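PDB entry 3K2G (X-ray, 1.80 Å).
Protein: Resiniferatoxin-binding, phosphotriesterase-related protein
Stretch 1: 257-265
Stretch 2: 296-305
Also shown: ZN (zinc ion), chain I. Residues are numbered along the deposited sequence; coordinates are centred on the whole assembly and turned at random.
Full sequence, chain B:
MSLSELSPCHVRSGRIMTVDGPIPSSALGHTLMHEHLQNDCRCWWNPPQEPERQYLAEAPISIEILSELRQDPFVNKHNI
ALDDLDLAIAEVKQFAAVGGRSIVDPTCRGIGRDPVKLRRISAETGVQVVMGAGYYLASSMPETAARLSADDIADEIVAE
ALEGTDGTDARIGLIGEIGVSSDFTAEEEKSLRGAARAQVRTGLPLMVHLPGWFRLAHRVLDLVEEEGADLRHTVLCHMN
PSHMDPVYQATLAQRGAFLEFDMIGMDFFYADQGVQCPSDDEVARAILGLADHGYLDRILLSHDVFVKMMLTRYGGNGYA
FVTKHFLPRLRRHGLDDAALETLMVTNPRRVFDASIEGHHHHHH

Stretch 1, residues 257-265: AFLEFDMIG
Stretch 2, residues 296-305: LDRILLSHDV

Two neighbouring β-strands, Phe-258 to Phe-261 and Ile-299 to Leu-301, hold these stretches together. They run parallel, their axes 26° apart and 4.6 Å at closest approach. Leu-259 pairs with Ile-299, Glu-260 with Leu-300 and Phe-261 with Leu-301, at CA–CA distances of 5.2, 4.5 and 4.9 Å. The first strand is extended: Phe-258 (-79/143), Leu-259 (-107/110), Glu-260 (-96/111) and Phe-261 (-93/75). A 3-10 segment, Leu-296 to Arg-298, precedes the second strand; Ile-299 N bonds back to Leu-296 O at 3.2 Å, and Arg-298 (-111/0) leads into extended Ile-299 (-92/128), Leu-300 (-122/147) and Leu-301 (-130/140).

The backbone ladder has the alternation typical of parallel strands. Leu-259 N donates to Arg-298 O (2.7 Å) and Leu-259 O accepts from Leu-300 N (3.0 Å); two residues on, Phe-261 N donates to Leu-300 O (2.7 Å) and Phe-261 O accepts from Ser-302 N (3.1 Å). Thus Leu-259 and Phe-261 each use both backbone polar atoms across the interface, while Glu-260 between them does not. Beyond the strands the chain of stretch 1 turns through Asp-262 (-89/14) and Met-263 (-114/21, a selenomethionine), bringing Ile-264 N to Ser-302 O at 3.2 Å. A CA-H...O contact from Leu-301 CA to Phe-261 O (3.4 Å) supplements the ladder.

The apolar side chains divide between the two faces of the sheet. Leu-259, Phe-261, Ile-299 and Leu-301 share one face, where Phe-261 (chi1 m, chi2 -89°) sets CD2 4.1 Å from Ile-299 CG2 and CB 4.1 Å from Leu-301 CD2. Leu-259, Ile-299 and Leu-301 are all m,t, compact branched chains suited to this buried layer. Leu-300, also m,t, lies on the other face with Glu-260; its CD1 is 3.8 Å from Phe-258 CB, and the residue surrenders 96 Å² to stretch 1.

At the start of the pairing, the Phe-258 ring (chi1 m, chi2 -84°) offers a face to the Arg-298 guanidinium: CZ of Arg-298 lies 3.8 Å from the Phe-258 ring centroid, 22° off its normal, a cation-pi contact. Arg-298 reaches it with chi1 -125°, chi2 85°, chi3 -68° and chi4 -96°. A salt bridge from its NE to Asp-297 OD1 (2.9 Å) helps fix the charged group, so aromatic face and carboxylate together suit a buried arginine. These two partners, Phe-258 and Arg-298, bury 98 and 101 Å² of the total 786 Å².

Polar groups occur within the strand and beyond it. In the strand, Glu-260 (chi1 t, chi2 t, chi3 79°) places OE1 2.6 Å from Asp-262 OD2, a pairing internal to stretch 1. A water donates to both Ile-264 O (2.6 Å) and His-303 O (2.8 Å), bridging the carbonyls. Asp-304 (58/45; chi1 t, chi2 24°) binds zinc through OD1 at 2.3 Å. Gly-265, at phi/psi 95/-19, occupies a conformation where a CB would be jammed against the preceding carbonyl oxygen.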

# COMPACT_ATOMS: atom_id res chain seq x y z
N ALA B 257 21.05 15.72 1.94
CA ALA B 257 21.84 15.01 0.95
C ALA B 257 21.13 14.84 -0.38
O ALA B 257 19.90 14.77 -0.45
CB ALA B 257 22.25 13.64 1.49
N PHE B 258 21.91 14.78 -1.45
CA PHE B 258 21.36 14.56 -2.77
C PHE B 258 21.08 13.06 -2.86
O PHE B 258 21.84 12.25 -2.32
CB PHE B 258 22.38 14.95 -3.85
CG PHE B 258 22.47 16.43 -4.10
CD1 PHE B 258 21.58 17.06 -4.96
CD2 PHE B 258 23.45 17.19 -3.48
CE1 PHE B 258 21.67 18.43 -5.21
CE2 PHE B 258 23.56 18.56 -3.72
CZ PHE B 258 22.66 19.19 -4.59
N LEU B 259 19.99 12.70 -3.51
CA LEU B 259 19.63 11.30 -3.70
C LEU B 259 19.91 11.03 -5.17
O LEU B 259 19.22 11.53 -6.05
CB LEU B 259 18.15 11.07 -3.38
CG LEU B 259 17.71 11.47 -1.97
CD1 LEU B 259 16.25 11.08 -1.77
CD2 LEU B 259 18.60 10.77 -0.93
N GLU B 260 20.95 10.24 -5.43
CA GLU B 260 21.31 9.98 -6.81
C GLU B 260 20.76 8.69 -7.40
O GLU B 260 21.14 7.59 -6.99
CB GLU B 260 22.84 9.99 -6.94
CG GLU B 260 23.33 9.95 -8.37
CD GLU B 260 24.83 10.17 -8.47
OE1 GLU B 260 25.61 9.23 -8.21
OE2 GLU B 260 25.22 11.30 -8.80
N PHE B 261 19.83 8.83 -8.34
CA PHE B 261 19.26 7.69 -9.04
C PHE B 261 20.13 7.54 -10.28
O PHE B 261 19.76 7.90 -11.39
CB PHE B 261 17.80 7.98 -9.40
CG PHE B 261 16.89 7.98 -8.20
CD1 PHE B 261 16.27 6.80 -7.79
CD2 PHE B 261 16.69 9.14 -7.46
CE1 PHE B 261 15.48 6.78 -6.64
CE2 PHE B 261 15.90 9.13 -6.32
CZ PHE B 261 15.29 7.95 -5.90
N ASP B 262 21.33 7.01 -10.04
CA ASP B 262 22.34 6.80 -11.08
C ASP B 262 22.26 5.45 -11.77
O ASP B 262 23.19 5.07 -12.47
CB ASP B 262 23.74 6.96 -10.47
CG ASP B 262 23.85 6.30 -9.10
OD1 ASP B 262 23.43 5.13 -8.95
OD2 ASP B 262 24.37 6.96 -8.17
N MSE B 263 21.16 4.72 -11.60
CA MSE B 263 21.05 3.41 -12.22
C MSE B 263 19.96 3.34 -13.28
O MSE B 263 19.49 2.26 -13.64
CB MSE B 263 20.83 2.34 -11.15
CG MSE B 263 22.07 2.14 -10.29
SE MSE B 263 21.82 1.29 -8.58
CE MSE B 263 21.03 -0.38 -9.19
N ILE B 264 19.57 4.51 -13.79
CA ILE B 264 18.56 4.60 -14.82
C ILE B 264 18.94 3.76 -16.03
O ILE B 264 20.02 3.95 -16.61
CB ILE B 264 18.39 6.03 -15.32
CG1 ILE B 264 17.98 6.94 -14.16
CG2 ILE B 264 17.39 6.06 -16.47
CD1 ILE B 264 16.70 6.54 -13.48
N GLY B 265 18.06 2.86 -16.43
CA GLY B 265 18.34 2.03 -17.59
C GLY B 265 18.95 0.68 -17.24
O GLY B 265 18.92 -0.24 -18.05
N LEU B 296 12.51 17.85 -4.75
CA LEU B 296 12.96 17.83 -6.14
C LEU B 296 14.39 18.35 -6.32
O LEU B 296 15.14 17.82 -7.14
CB LEU B 296 12.02 18.65 -7.02
CG LEU B 296 12.40 18.80 -8.50
CD1 LEU B 296 12.43 17.43 -9.16
CD2 LEU B 296 11.40 19.72 -9.21
N ASP B 297 14.77 19.37 -5.57
CA ASP B 297 16.11 19.92 -5.73
C ASP B 297 17.22 19.05 -5.20
O ASP B 297 18.39 19.43 -5.24
CB ASP B 297 16.22 21.32 -5.11
CG ASP B 297 15.99 21.33 -3.61
OD1 ASP B 297 16.38 20.36 -2.92
OD2 ASP B 297 15.43 22.33 -3.12
N ARG B 298 16.87 17.87 -4.69
CA ARG B 298 17.87 16.95 -4.15
C ARG B 298 18.02 15.71 -5.03
O ARG B 298 18.83 14.82 -4.74
CB ARG B 298 17.46 16.53 -2.74
CG ARG B 298 18.51 16.78 -1.66
CD ARG B 298 18.46 18.19 -1.11
NE ARG B 298 18.86 19.21 -2.07
CZ ARG B 298 20.08 19.73 -2.16
NH1 ARG B 298 20.34 20.65 -3.07
NH2 ARG B 298 21.05 19.33 -1.34
N ILE B 299 17.25 15.65 -6.12
CA ILE B 299 17.28 14.50 -7.02
C ILE B 299 18.26 14.59 -8.18
O ILE B 299 18.26 15.56 -8.94
CB ILE B 299 15.87 14.23 -7.58
CG1 ILE B 299 14.88 14.05 -6.42
CG2 ILE B 299 15.90 12.99 -8.47
CD1 ILE B 299 13.45 13.85 -6.86
N LEU B 300 19.10 13.56 -8.31
CA LEU B 300 20.09 13.47 -9.38
C LEU B 300 19.86 12.20 -10.20
O LEU B 300 19.44 11.18 -9.65
CB LEU B 300 21.51 13.45 -8.80
CG LEU B 300 21.93 14.68 -7.99
CD1 LEU B 300 23.34 14.49 -7.46
CD2 LEU B 300 21.87 15.92 -8.87
N LEU B 301 20.16 12.27 -11.50
CA LEU B 301 19.95 11.14 -12.42
C LEU B 301 21.18 10.81 -13.26
O LEU B 301 21.85 11.71 -13.75
CB LEU B 301 18.82 11.48 -13.38
CG LEU B 301 17.47 11.98 -12.86
CD1 LEU B 301 16.62 12.45 -14.05
CD2 LEU B 301 16.77 10.89 -12.09
N SER B 302 21.45 9.53 -13.46
CA SER B 302 22.59 9.12 -14.30
C SER B 302 22.45 7.62 -14.61
O SER B 302 21.50 6.99 -14.15
CB SER B 302 23.91 9.42 -13.59
OG SER B 302 24.81 10.10 -14.46
N HIS B 303 23.39 7.05 -15.38
CA HIS B 303 23.32 5.62 -15.73
C HIS B 303 24.32 4.74 -14.98
O HIS B 303 24.12 3.52 -14.87
CB HIS B 303 23.60 5.36 -17.22
CG HIS B 303 22.99 6.35 -18.16
ND1 HIS B 303 23.50 7.61 -18.35
CD2 HIS B 303 21.98 6.21 -19.05
CE1 HIS B 303 22.83 8.22 -19.31
NE2 HIS B 303 21.90 7.39 -19.76
N ASP B 304 25.41 5.33 -14.50
CA ASP B 304 26.46 4.57 -13.85
C ASP B 304 27.00 3.50 -14.81
O ASP B 304 27.16 2.33 -14.46
CB ASP B 304 25.98 3.89 -12.56
CG ASP B 304 27.13 3.27 -11.77
OD1 ASP B 304 28.27 3.75 -11.95
OD2 ASP B 304 26.91 2.34 -10.97
N VAL B 305 27.24 3.92 -16.05
CA VAL B 305 27.82 3.01 -17.04
C VAL B 305 29.14 2.56 -16.42
O VAL B 305 29.98 3.39 -16.08
CB VAL B 305 28.12 3.75 -18.35
CG1 VAL B 305 29.00 2.88 -19.24
CG2 VAL B 305 26.82 4.10 -19.06
ZN ZN I . 29.82 4.12 -10.27
O HOH W 1 22.03 2.34 -16.32
O HOH W 2 29.28 2.60 -9.14